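Local coordinates for MsStt7d protein (Micromonas, PDB 4IX3) that probably phosphorylates other proteins with ATP, being the catalytic domain of a homolog of the state transition kinase Stt7, at residues K19-L24 with V47-A52; T140-T145 with D305-A310; G163-D168 with K238-H243; I175-E178 with L184-I187; D249-G254 with R273-Y278. All coordinates share one frame; numbering follows the deposited sequence. Where two conformers were deposited one is given.

Contact 1 of 5, residues K19-L24 with V47-A52; sequences KDIRVL and VVLKNA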
# COMPACT_ATOMS: atom_id res chain seq x y z
N LYS B 19 -14.32 -1.39 24.24
CA LYS B 19 -13.82 -2.09 25.43
C LYS B 19 -13.85 -3.63 25.29
O LYS B 19 -13.09 -4.34 25.94
CB LYS B 19 -14.56 -1.64 26.70
CG LYS B 19 -16.02 -2.08 26.75
CD LYS B 19 -16.80 -1.45 27.91
CE LYS B 19 -17.54 -2.48 28.74
NZ LYS B 19 -18.44 -3.39 27.96
N ASP B 20 -14.64 -4.13 24.35
CA ASP B 20 -14.78 -5.58 24.18
C ASP B 20 -13.85 -6.15 23.10
O ASP B 20 -13.91 -7.33 22.74
CB ASP B 20 -16.24 -5.93 23.92
CG ASP B 20 -17.10 -5.82 25.18
OD1 ASP B 20 -16.61 -6.05 26.34
OD2 ASP B 20 -18.26 -5.45 24.99
N ILE B 21 -12.97 -5.30 22.55
CA ILE B 21 -12.10 -5.72 21.45
C ILE B 21 -10.68 -5.63 21.99
O ILE B 21 -10.22 -4.56 22.43
CB ILE B 21 -12.30 -4.86 20.18
CG1 ILE B 21 -13.73 -5.11 19.63
CG2 ILE B 21 -11.27 -5.24 19.11
CD1 ILE B 21 -14.23 -4.06 18.68
N ARG B 22 -9.95 -6.72 21.79
CA ARG B 22 -8.53 -6.77 22.02
C ARG B 22 -7.87 -6.99 20.67
O ARG B 22 -8.21 -7.94 19.95
CB ARG B 22 -8.15 -7.88 23.00
CG ARG B 22 -6.67 -7.93 23.29
CD ARG B 22 -6.37 -8.84 24.47
NE ARG B 22 -6.72 -10.22 24.17
CZ ARG B 22 -5.90 -11.06 23.53
NH1 ARG B 22 -4.74 -10.62 23.07
NH2 ARG B 22 -6.26 -12.33 23.34
N VAL B 23 -6.92 -6.14 20.33
CA VAL B 23 -6.20 -6.21 19.06
C VAL B 23 -4.86 -6.88 19.31
O VAL B 23 -4.17 -6.59 20.30
CB VAL B 23 -6.16 -4.86 18.30
CG1 VAL B 23 -5.61 -3.73 19.15
CG2 VAL B 23 -5.38 -5.00 17.00
N LEU B 24 -4.50 -7.82 18.44
CA LEU B 24 -3.20 -8.49 18.57
C LEU B 24 -2.18 -7.79 17.65
O LEU B 24 -2.45 -7.58 16.47
CB LEU B 24 -3.33 -9.97 18.18
CG LEU B 24 -3.94 -10.92 19.20
CD1 LEU B 24 -5.32 -10.51 19.65
CD2 LEU B 24 -3.95 -12.33 18.64
N VAL B 47 -11.63 -12.49 15.60
CA VAL B 47 -12.05 -11.54 14.60
C VAL B 47 -10.84 -11.03 13.82
O VAL B 47 -9.69 -11.26 14.24
CB VAL B 47 -12.83 -10.33 15.21
CG1 VAL B 47 -14.13 -10.88 15.82
CG2 VAL B 47 -12.02 -9.57 16.24
N VAL B 48 -11.12 -10.32 12.73
CA VAL B 48 -10.09 -9.60 11.97
C VAL B 48 -10.56 -8.15 11.94
O VAL B 48 -11.74 -7.87 11.86
CB VAL B 48 -9.97 -10.23 10.57
CG1 VAL B 48 -9.21 -9.33 9.63
CG2 VAL B 48 -9.26 -11.56 10.68
N LEU B 49 -9.60 -7.23 12.04
CA LEU B 49 -9.85 -5.80 12.25
C LEU B 49 -9.03 -5.03 11.23
O LEU B 49 -7.87 -5.35 11.02
CB LEU B 49 -9.33 -5.40 13.65
CG LEU B 49 -10.17 -5.97 14.81
CD1 LEU B 49 -9.31 -6.08 16.05
CD2 LEU B 49 -11.42 -5.12 14.96
N LYS B 50 -9.62 -4.02 10.62
CA LYS B 50 -8.87 -3.21 9.63
C LYS B 50 -9.03 -1.75 9.94
O LYS B 50 -10.16 -1.29 10.18
CB LYS B 50 -9.41 -3.45 8.20
CG LYS B 50 -8.57 -2.73 7.12
CD LYS B 50 -9.01 -3.14 5.71
CE LYS B 50 -8.15 -2.45 4.69
NZ LYS B 50 -8.58 -2.83 3.29
N ASN B 51 -7.92 -1.00 9.83
CA ASN B 51 -8.02 0.46 9.85
C ASN B 51 -7.30 1.03 8.62
O ASN B 51 -6.73 0.27 7.82
CB ASN B 51 -7.50 1.07 11.16
CG ASN B 51 -5.99 1.00 11.29
OD1 ASN B 51 -5.30 0.26 10.55
ND2 ASN B 51 -5.45 1.76 12.26
N ALA B 52 -7.38 2.34 8.42
CA ALA B 52 -6.71 3.01 7.29
C ALA B 52 -5.23 3.20 7.63
O ALA B 52 -4.86 3.39 8.80
CB ALA B 52 -7.38 4.35 7.01
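Leu49 drives one methyl of its fork between Ile21 and Val23, and that single insertion makes most of the contact. Its CD1 lies 3.7 Å from CG2 of Ile21 and 4.1 Å from CB of Val23, while CD2 of Leu49 comes more loosely to the same Ile21 methyl, at 4.2 Å. With chi1 of -70° Leu49 swings CG away from its own carbonyl carbon and reaches across to the first strand. Ile21 answers with its short branch, CG2, which stands anti to the backbone N; the longer CG1 arm takes no part here. On Val23 it is CB and CG2 that face the leucine. Both pairs meet at a slant, with no hydrogen bond between the segments. The axes of the two short strand segments approach to 8.8 Å at 73°. They are not neighbours: strand 34-41 pairs with both, and the sheet's curl brings their side chains together. Trp108 also packs on Leu49, and Ile88 on Ile21. The next residue, Lys50, extends to a salt bridge with Glu66 and is known to bind ADP, which is absent here. Such a curled antiparallel sheet, with the strand-to-helix Lys-Glu pair, is the hallmark of the protein kinase N-terminal lobe.

Contact 2 of 5, residues T140-T145 with D305-A310; sequences TELGVT and DANGGA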
# COMPACT_ATOMS: atom_id res chain seq x y z
N THR B 140 -7.42 -34.60 -4.99
CA THR B 140 -6.58 -34.52 -6.19
C THR B 140 -6.67 -33.09 -6.74
O THR B 140 -7.57 -32.33 -6.37
CB THR B 140 -7.00 -35.50 -7.31
OG1 THR B 140 -8.35 -35.20 -7.74
CG2 THR B 140 -6.94 -36.94 -6.83
N GLU B 141 -5.77 -32.73 -7.65
CA GLU B 141 -5.88 -31.40 -8.24
C GLU B 141 -7.26 -31.23 -8.87
O GLU B 141 -7.93 -30.19 -8.68
CB GLU B 141 -4.79 -31.10 -9.27
CG GLU B 141 -3.44 -30.78 -8.64
CD GLU B 141 -2.71 -31.98 -8.08
OE1 GLU B 141 -2.56 -33.01 -8.79
OE2 GLU B 141 -2.37 -31.96 -6.89
N LEU B 142 -7.74 -32.25 -9.61
CA LEU B 142 -9.05 -32.13 -10.23
C LEU B 142 -10.15 -31.94 -9.19
O LEU B 142 -11.03 -31.09 -9.34
CB LEU B 142 -9.35 -33.36 -11.09
CG LEU B 142 -10.70 -33.40 -11.82
CD1 LEU B 142 -10.89 -32.18 -12.70
CD2 LEU B 142 -10.75 -34.65 -12.72
N GLY B 143 -10.11 -32.75 -8.14
CA GLY B 143 -11.12 -32.71 -7.09
C GLY B 143 -11.19 -31.35 -6.40
O GLY B 143 -12.29 -30.77 -6.28
N VAL B 144 -10.03 -30.81 -6.01
CA VAL B 144 -10.02 -29.52 -5.31
C VAL B 144 -10.40 -28.41 -6.29
O VAL B 144 -11.10 -27.46 -5.90
CB VAL B 144 -8.71 -29.20 -4.57
CG1 VAL B 144 -8.46 -30.22 -3.48
CG2 VAL B 144 -7.52 -28.97 -5.49
N THR B 145 -10.00 -28.50 -7.56
CA THR B 145 -10.39 -27.48 -8.53
C THR B 145 -11.90 -27.45 -8.74
O THR B 145 -12.52 -26.40 -8.80
CB THR B 145 -9.61 -27.63 -9.87
OG1 THR B 145 -8.21 -27.63 -9.55
CG2 THR B 145 -9.95 -26.50 -10.85
N ASP B 305 -6.66 -31.67 -18.54
CA ASP B 305 -6.83 -32.66 -19.60
C ASP B 305 -8.07 -33.54 -19.38
O ASP B 305 -8.62 -34.08 -20.35
CB ASP B 305 -5.64 -33.61 -19.60
CG ASP B 305 -4.36 -32.95 -20.10
OD1 ASP B 305 -4.44 -31.97 -20.86
OD2 ASP B 305 -3.26 -33.45 -19.76
N ALA B 306 -8.49 -33.78 -18.14
CA ALA B 306 -9.46 -34.83 -17.84
C ALA B 306 -10.75 -34.57 -18.61
O ALA B 306 -11.19 -33.44 -18.83
CB ALA B 306 -9.75 -34.84 -16.34
N ASN B 307 -11.41 -35.68 -18.94
CA ASN B 307 -12.77 -35.62 -19.49
C ASN B 307 -12.86 -34.77 -20.74
O ASN B 307 -13.66 -33.83 -20.84
CB ASN B 307 -13.77 -35.18 -18.42
CG ASN B 307 -13.73 -36.07 -17.19
OD1 ASN B 307 -13.85 -37.31 -17.28
ND2 ASN B 307 -13.44 -35.46 -16.05
N GLY B 308 -12.03 -35.09 -21.73
CA GLY B 308 -12.07 -34.39 -23.02
C GLY B 308 -11.51 -32.98 -22.93
O GLY B 308 -11.88 -32.11 -23.72
N GLY B 309 -10.64 -32.74 -21.95
CA GLY B 309 -10.09 -31.40 -21.82
C GLY B 309 -11.09 -30.38 -21.26
O GLY B 309 -11.00 -29.20 -21.57
N ALA B 310 -12.05 -30.83 -20.46
CA ALA B 310 -13.07 -29.92 -19.96
C ALA B 310 -12.45 -28.73 -19.22
O ALA B 310 -12.91 -27.59 -19.34
CB ALA B 310 -14.05 -30.69 -19.05
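Two helices of the kinase C-terminal lobe, 141-161 and 302-318, touch where Leu142 in the first turn of one meets Ala306 at a kink in the other. The contact is narrow: CD2 of Leu142 sits 3.8 Å from CB of Ala306. Leu142 carries CG anti to the backbone N (chi1 180°), which holds its methyl fork out toward the second helix. Asn307 adds a marginal touch, its ND2 being 4.4 Å from the same CD2; it has been seen to bind magnesium in this protein, though none is bound to it in this chain. At that point the chain leaves regular helical geometry, and Asn307 takes positive phi, as do the two glycines after it. Ala303, one turn earlier in helix 302-318, and Phe337 pack on Leu142 as well.

No polar bond crosses the contact; the side-chain bonds near Leu142 are those of its own helix start. Thr140 is the N-cap of helix 141-161: its OG1 accepts from Gly143 N at 3.0 Å, with an N-H...O angle of 160°, and is also hydrogen-bonded to Asp138. Further on, Thr145 OG1 donates to Glu141 O at 2.7 Å, from above the carbonyl plane, while Thr145 N reaches that oxygen from the opposite face. Two donors grip one carbonyl, and the OG1 bond holds the threonine side chain in its rotamer, packed against Met257 and Leu260.

One methyl against another supplies weak, short-range attraction, and the cap and the doubly gripped carbonyl probably help to order the turn from which Leu142 projects.

Contact 3 of 5, residues G163-D168 with K238-H243; sequences GVVHRD and KLWEAH. With MG (magnesium ion), chain E.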
# COMPACT_ATOMS: atom_id res chain seq x y z
N GLY B 163 -24.57 -6.32 -8.13
CA GLY B 163 -23.83 -5.18 -8.65
C GLY B 163 -22.39 -5.05 -8.18
O GLY B 163 -21.76 -4.06 -8.51
N VAL B 164 -21.87 -5.99 -7.43
CA VAL B 164 -20.52 -5.89 -6.89
C VAL B 164 -19.52 -6.63 -7.74
O VAL B 164 -19.75 -7.82 -8.05
CB VAL B 164 -20.50 -6.42 -5.44
CG1 VAL B 164 -19.08 -6.41 -4.87
CG2 VAL B 164 -21.45 -5.56 -4.57
N VAL B 165 -18.45 -5.95 -8.12
CA VAL B 165 -17.28 -6.59 -8.73
C VAL B 165 -16.16 -6.59 -7.72
O VAL B 165 -15.85 -5.51 -7.17
CB VAL B 165 -16.89 -5.93 -10.06
CG1 VAL B 165 -15.62 -6.53 -10.66
CG2 VAL B 165 -18.06 -6.01 -11.01
N HIS B 166 -15.59 -7.74 -7.42
CA HIS B 166 -14.68 -7.85 -6.27
C HIS B 166 -13.35 -7.16 -6.60
O HIS B 166 -12.79 -6.44 -5.76
CB HIS B 166 -14.51 -9.35 -5.94
CG HIS B 166 -13.55 -9.60 -4.84
ND1 HIS B 166 -13.87 -9.99 -3.57
CD2 HIS B 166 -12.18 -9.45 -4.88
CE1 HIS B 166 -12.73 -10.09 -2.83
NE2 HIS B 166 -11.70 -9.79 -3.67
N ARG B 167 -12.83 -7.42 -7.80
CA ARG B 167 -11.63 -6.76 -8.28
C ARG B 167 -10.31 -7.39 -7.82
O ARG B 167 -9.27 -7.16 -8.44
CB ARG B 167 -11.65 -5.27 -7.90
CG ARG B 167 -11.45 -4.33 -9.07
CD ARG B 167 -10.66 -3.09 -8.65
NE ARG B 167 -11.28 -1.86 -9.15
CZ ARG B 167 -10.84 -1.18 -10.20
NH1 ARG B 167 -9.78 -1.60 -10.87
NH2 ARG B 167 -11.46 -0.07 -10.58
N ASP B 168 -10.33 -8.16 -6.74
CA ASP B 168 -9.07 -8.71 -6.21
C ASP B 168 -9.20 -10.19 -5.89
O ASP B 168 -8.74 -10.68 -4.85
CB ASP B 168 -8.59 -7.90 -4.97
CG ASP B 168 -7.09 -8.07 -4.69
OD1 ASP B 168 -6.38 -8.62 -5.54
OD2 ASP B 168 -6.65 -7.67 -3.58
N LYS B 238 -26.40 0.34 -18.91
CA LYS B 238 -25.82 0.29 -20.24
C LYS B 238 -24.33 -0.01 -20.21
O LYS B 238 -23.86 -0.89 -20.96
CB LYS B 238 -26.10 1.61 -20.98
CG LYS B 238 -25.77 1.57 -22.46
CD LYS B 238 -26.26 2.82 -23.17
CE LYS B 238 -25.13 3.50 -23.94
NZ LYS B 238 -24.23 4.34 -23.10
N LEU B 239 -23.59 0.63 -19.29
CA LEU B 239 -22.16 0.39 -19.12
C LEU B 239 -21.87 -1.04 -18.66
O LEU B 239 -20.86 -1.64 -19.08
CB LEU B 239 -21.51 1.41 -18.16
CG LEU B 239 -21.56 2.91 -18.48
CD1 LEU B 239 -23.02 3.28 -18.48
CD2 LEU B 239 -20.83 3.72 -17.42
N TRP B 240 -22.70 -1.54 -17.76
CA TRP B 240 -22.58 -2.94 -17.35
C TRP B 240 -22.59 -3.93 -18.50
O TRP B 240 -21.71 -4.79 -18.64
CB TRP B 240 -23.69 -3.30 -16.34
CG TRP B 240 -23.59 -4.70 -15.82
CD1 TRP B 240 -24.24 -5.84 -16.29
CD2 TRP B 240 -22.82 -5.14 -14.65
NE1 TRP B 240 -23.91 -6.93 -15.52
CE2 TRP B 240 -23.06 -6.59 -14.52
CE3 TRP B 240 -22.03 -4.49 -13.69
CZ2 TRP B 240 -22.52 -7.34 -13.46
CZ3 TRP B 240 -21.46 -5.26 -12.68
CH2 TRP B 240 -21.69 -6.65 -12.56
N GLU B 241 -23.56 -3.71 -19.38
CA GLU B 241 -23.74 -4.57 -20.54
C GLU B 241 -22.67 -4.35 -21.60
O GLU B 241 -22.17 -5.30 -22.18
CB GLU B 241 -25.14 -4.37 -21.14
CG GLU B 241 -26.29 -4.64 -20.17
CD GLU B 241 -26.43 -6.09 -19.75
OE1 GLU B 241 -26.15 -7.01 -20.56
OE2 GLU B 241 -26.86 -6.33 -18.60
N ALA B 242 -22.26 -3.10 -21.82
CA ALA B 242 -21.28 -2.74 -22.84
C ALA B 242 -19.83 -3.06 -22.47
O ALA B 242 -19.06 -3.60 -23.27
CB ALA B 242 -21.43 -1.26 -23.15
N HIS B 243 -19.46 -2.80 -21.23
CA HIS B 243 -18.06 -2.93 -20.84
C HIS B 243 -17.81 -4.12 -19.93
O HIS B 243 -16.64 -4.48 -19.72
CB HIS B 243 -17.55 -1.65 -20.19
CG HIS B 243 -17.71 -0.42 -21.05
ND1 HIS B 243 -17.17 -0.32 -22.30
CD2 HIS B 243 -18.39 0.78 -20.82
CE1 HIS B 243 -17.48 0.90 -22.82
NE2 HIS B 243 -18.23 1.56 -21.92
MG MG E . -6.68 -6.33 -2.08
O HOH W 1 -8.21 -5.28 -2.98
O HOH W 2 -6.86 -4.98 -0.43
O HOH W 3 -5.25 -7.30 -1.04
O HOH W 4 -5.34 -5.15 -2.97
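The apolar contact is a valine methyl against the far end of an indole: CG2 of Val165 lies 3.9 Å from CZ3 of Trp240 and 4.0 Å from CH2 of the same ring. The methyl comes in at a slant. Trp240 holds CG anti to its backbone N (chi1 -177°), which carries the six-membered ring outward from helix 236-243 to the short strand 164-165. That strand pairs with 193-194, and Cys195, just beyond it, packs on the same indole.

The main chain contributes at Gly163, whose O is 4.3 Å from Trp240 CZ3, a loose touch. Gly163 has phi of 88° and is the C-prime residue of a Schellman motif that closes the preceding helix, with Gly163 N bonded to His160 O and Val164 N to Leu159 O.

Metal coordination occupies the other end of the segment. Asp168 binds the magnesium ion through OD2 alone, at 2.0 Å; its OD1 stays 4.2 Å from the metal and makes a salt bridge with Lys170. Four waters and OD2 of Asp188 fill the remaining places in the six-coordinate shell. His166, Arg167 and Asp168 form the HRD motif of the kinase catalytic loop.

Chemically the segment is divided: a greasy start pressed on the tryptophan by dispersion forces, and an anionic end whose carboxylate gives one oxygen to magnesium and the other to a lysine ammonium.

Contact 4 of 5, residues I175-E178 with L184-I187; sequences IAAE and LKLI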
# COMPACT_ATOMS: atom_id res chain seq x y z
N ILE B 175 -10.49 -18.14 1.80
CA ILE B 175 -10.30 -18.91 3.01
C ILE B 175 -11.23 -20.13 2.90
O ILE B 175 -12.42 -19.95 2.59
CB ILE B 175 -10.65 -18.11 4.30
CG1 ILE B 175 -9.78 -16.86 4.40
CG2 ILE B 175 -10.53 -18.99 5.52
CD1 ILE B 175 -10.17 -15.99 5.57
N ALA B 176 -10.71 -21.30 3.27
CA ALA B 176 -11.59 -22.48 3.38
C ALA B 176 -12.16 -22.42 4.82
O ALA B 176 -11.42 -22.57 5.77
CB ALA B 176 -10.76 -23.74 3.16
N ALA B 177 -13.44 -22.07 4.93
CA ALA B 177 -14.04 -21.71 6.23
C ALA B 177 -14.41 -22.98 7.02
O ALA B 177 -15.46 -23.59 6.77
CB ALA B 177 -15.28 -20.87 5.95
N GLU B 178 -13.53 -23.39 7.93
CA GLU B 178 -13.69 -24.61 8.73
C GLU B 178 -15.06 -24.69 9.40
O GLU B 178 -15.69 -25.76 9.44
CB GLU B 178 -12.61 -24.58 9.82
CG GLU B 178 -12.60 -23.20 10.51
CD GLU B 178 -11.38 -22.73 11.34
OE1 GLU B 178 -11.58 -21.73 12.08
OE2 GLU B 178 -10.23 -23.23 11.22
N LEU B 184 -15.34 -22.28 0.52
CA LEU B 184 -14.49 -21.10 0.34
C LEU B 184 -15.28 -19.82 0.53
O LEU B 184 -16.40 -19.70 0.03
CB LEU B 184 -13.91 -21.08 -1.08
CG LEU B 184 -12.91 -22.20 -1.44
CD1 LEU B 184 -12.17 -21.84 -2.72
CD2 LEU B 184 -11.98 -22.56 -0.29
N LYS B 185 -14.67 -18.89 1.24
CA LYS B 185 -15.19 -17.52 1.33
C LYS B 185 -14.13 -16.52 0.82
O LYS B 185 -12.93 -16.71 1.06
CB LYS B 185 -15.59 -17.16 2.77
CG LYS B 185 -16.78 -18.01 3.31
CD LYS B 185 -17.14 -17.60 4.72
CE LYS B 185 -18.33 -18.42 5.21
NZ LYS B 185 -18.72 -17.96 6.59
N LEU B 186 -14.60 -15.49 0.15
CA LEU B 186 -13.73 -14.36 -0.26
C LEU B 186 -13.46 -13.46 0.94
O LEU B 186 -14.35 -13.26 1.78
CB LEU B 186 -14.41 -13.56 -1.36
CG LEU B 186 -14.34 -14.30 -2.73
CD1 LEU B 186 -15.46 -13.84 -3.64
CD2 LEU B 186 -13.02 -14.07 -3.43
N ILE B 187 -12.30 -12.84 0.97
CA ILE B 187 -12.08 -11.69 1.82
C ILE B 187 -11.73 -10.51 0.93
O ILE B 187 -11.48 -10.65 -0.29
CB ILE B 187 -10.96 -11.90 2.84
CG1 ILE B 187 -9.63 -12.22 2.16
CG2 ILE B 187 -11.35 -13.00 3.82
CD1 ILE B 187 -8.42 -11.92 3.05
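Ile175 and Ile187 cross at about a right angle, CD1 of the first 3.7 Å from CG2 of the second. Ile175 extends its CG1 arm away from its carbonyl carbon, so CD1 is the atom that arrives, and it meets the short branch of Ile187. Asn173 also touches Ile187.

On the same face as Ile175, Lys185 lays its methylenes along a small neighbour: CD and CE each pass 4.0 Å from CB of Ala177. The lysine is fully stretched beyond CG, and that carries NZ past the alanine to salt bridges with Asp180 and with Glu114, a residue known to bind ADP, which is absent here. The opposite face belongs to Ala176 and Leu184. Here the leucine folds its CD2 back over the other strand, 3.8 Å from Ala176 CB; Ala148 of helix 141-161 packs on Leu184 too.

Between the two faces runs the backbone ladder. Ile175 and Lys185 are a hydrogen-bonded antiparallel pair: Ile175 N gives to Lys185 O at 2.9 Å, and Lys185 N to Ile175 O at 2.8 Å. Ile175 O also takes a CA-H...O contact from Leu184 CA at 3.3 Å. Ala176 and Leu184 form the adjoining non-hydrogen-bonded pair. This is the two-stranded hairpin that, in protein kinases, links the catalytic loop to the magnesium-binding Asp of the DFG motif, here Asp188 of a DLG variant.

Contact 5 of 5, residues D249-G254 with R273-Y278; sequences DSWSAG and RFLADY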
# COMPACT_ATOMS: atom_id res chain seq x y z
N ASP B 249 -13.44 -10.07 -12.96
CA ASP B 249 -13.44 -11.17 -12.01
C ASP B 249 -13.38 -12.55 -12.69
O ASP B 249 -12.76 -13.46 -12.17
CB ASP B 249 -14.68 -11.15 -11.11
CG ASP B 249 -14.65 -10.06 -10.03
OD1 ASP B 249 -13.56 -9.53 -9.69
OD2 ASP B 249 -15.75 -9.83 -9.45
N SER B 250 -13.95 -12.64 -13.89
CA SER B 250 -13.86 -13.92 -14.63
C SER B 250 -12.41 -14.30 -14.95
O SER B 250 -11.97 -15.42 -14.69
CB SER B 250 -14.61 -13.82 -15.94
OG SER B 250 -16.01 -13.63 -15.70
N TRP B 251 -11.62 -13.30 -15.39
CA TRP B 251 -10.19 -13.55 -15.71
C TRP B 251 -9.45 -13.97 -14.45
O TRP B 251 -8.72 -14.95 -14.43
CB TRP B 251 -9.59 -12.29 -16.28
CG TRP B 251 -8.11 -12.45 -16.51
CD1 TRP B 251 -7.09 -12.24 -15.59
CD2 TRP B 251 -7.46 -12.77 -17.77
NE1 TRP B 251 -5.87 -12.54 -16.14
CE2 TRP B 251 -6.03 -12.84 -17.47
CE3 TRP B 251 -7.90 -13.10 -19.05
CZ2 TRP B 251 -5.09 -13.14 -18.46
CZ3 TRP B 251 -6.96 -13.43 -20.03
CH2 TRP B 251 -5.58 -13.49 -19.72
N SER B 252 -9.66 -13.24 -13.32
CA SER B 252 -9.00 -13.63 -12.10
C SER B 252 -9.40 -15.03 -11.61
O SER B 252 -8.56 -15.76 -11.13
CB SER B 252 -9.35 -12.64 -10.98
OG SER B 252 -9.02 -11.30 -11.33
N ALA B 253 -10.68 -15.38 -11.79
CA ALA B 253 -11.13 -16.72 -11.40
C ALA B 253 -10.45 -17.79 -12.31
O ALA B 253 -10.12 -18.86 -11.81
CB ALA B 253 -12.64 -16.85 -11.52
N GLY B 254 -10.22 -17.47 -13.59
CA GLY B 254 -9.43 -18.40 -14.44
C GLY B 254 -8.00 -18.59 -13.96
O GLY B 254 -7.51 -19.71 -13.91
N ARG B 273 4.91 -17.44 -16.00
CA ARG B 273 5.45 -18.08 -17.22
C ARG B 273 4.29 -18.56 -18.09
O ARG B 273 4.27 -18.36 -19.32
CB ARG B 273 6.32 -19.30 -16.88
CG ARG B 273 6.82 -20.00 -18.14
CD ARG B 273 8.13 -20.68 -17.89
NE ARG B 273 7.96 -21.96 -17.21
CZ ARG B 273 8.00 -23.15 -17.80
NH1 ARG B 273 8.07 -23.27 -19.12
NH2 ARG B 273 7.95 -24.23 -17.04
N PHE B 274 3.31 -19.25 -17.48
CA PHE B 274 2.16 -19.71 -18.24
C PHE B 274 1.45 -18.56 -18.94
O PHE B 274 1.15 -18.65 -20.13
CB PHE B 274 1.16 -20.49 -17.38
CG PHE B 274 -0.11 -20.85 -18.11
CD1 PHE B 274 -1.15 -19.94 -18.20
CD2 PHE B 274 -0.17 -22.00 -18.87
CE1 PHE B 274 -2.31 -20.23 -18.89
CE2 PHE B 274 -1.33 -22.29 -19.58
CZ PHE B 274 -2.36 -21.38 -19.66
N LEU B 275 1.17 -17.48 -18.22
CA LEU B 275 0.37 -16.41 -18.82
C LEU B 275 1.12 -15.70 -19.94
O LEU B 275 0.50 -15.23 -20.90
CB LEU B 275 -0.10 -15.39 -17.76
CG LEU B 275 -1.19 -15.96 -16.85
CD1 LEU B 275 -1.46 -14.96 -15.74
CD2 LEU B 275 -2.47 -16.30 -17.60
N ALA B 276 2.45 -15.60 -19.85
CA ALA B 276 3.24 -15.00 -20.92
C ALA B 276 3.13 -15.86 -22.17
O ALA B 276 3.01 -15.33 -23.28
CB ALA B 276 4.68 -14.92 -20.46
N ASP B 277 3.20 -17.18 -22.00
CA ASP B 277 3.10 -18.08 -23.15
C ASP B 277 1.68 -18.03 -23.72
O ASP B 277 1.51 -18.06 -24.93
CB ASP B 277 3.44 -19.52 -22.74
CG ASP B 277 4.94 -19.80 -22.77
OD1 ASP B 277 5.68 -19.11 -23.50
OD2 ASP B 277 5.37 -20.73 -22.06
N TYR B 278 0.69 -17.93 -22.84
CA TYR B 278 -0.72 -17.85 -23.23
C TYR B 278 -1.00 -16.61 -24.09
O TYR B 278 -1.56 -16.68 -25.20
CB TYR B 278 -1.60 -17.87 -21.96
CG TYR B 278 -3.09 -17.83 -22.23
CD1 TYR B 278 -3.74 -18.83 -22.98
CD2 TYR B 278 -3.88 -16.85 -21.63
CE1 TYR B 278 -5.12 -18.78 -23.16
CE2 TYR B 278 -5.25 -16.80 -21.81
CZ TYR B 278 -5.86 -17.78 -22.54
OH TYR B 278 -7.24 -17.77 -22.76
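Trp251 gives up the most surface here, and it is the six-membered part of its indole that does the touching. Held with CG anti to the backbone N (chi1 175°), the ring extends from helix 246-261 toward helix 268-280, where Leu275 and Tyr278, three residues apart, both face it.

Tyr278 meets it with a ring edge. Its CE2 is 3.9 Å from Trp251 CH2 and 4.2 Å from Trp251 CZ3, and CH2 lies close to the plane of the phenol. Seen from the indole the approach is slanted, and the two side chains run past one another in opposite senses, with the edge of the phenol turned to the indole. The tyrosine hydroxyl lies beyond this contact: OH is hydrogen-bonded to Met319 O and to Gln316 OE1, which anchors the far end of the ring.

Leu275 also runs past the tryptophan in the opposite direction, but more loosely. Its CD2 comes to 4.2 Å from Trp251 CZ2, also at a slant. Met319 packs on both this leucine and Trp251.

No hydrogen bond crosses between the helices. The contact rests on dispersion between carbon surfaces, with carbon-carbon distances of ordinary van der Waals contact and no ring stack to dictate orientation; the buried polar end of Tyr278 is satisfied outside it, so the pairing costs the two helices no unmet hydroxyl.

How the contacts relate
Contact 1 stands alone in the N-terminal lobe, its centre about 41 Å from that of contact 2, which lies across the chain's centre. The other four belong to the C-terminal lobe. Contacts 1, 3, 4 and 5 are buried; contact 2 alone is a surface contact. The catalytic loop ties 3, 4 and 5 together: Asp249 of contact 5 probably accepts from His166 N and Arg167 N of contact 3, at 2.9 Å through OD2 and OD1 respectively, while the His166 ring packs against the Ile187 carbonyl and Leu186 of contact 4. Contact 4 alone has hydrogen bonds between its segments. The others join theirs by apolar packing, methyls predominating in 1 and 2, tryptophans in 3 and 5.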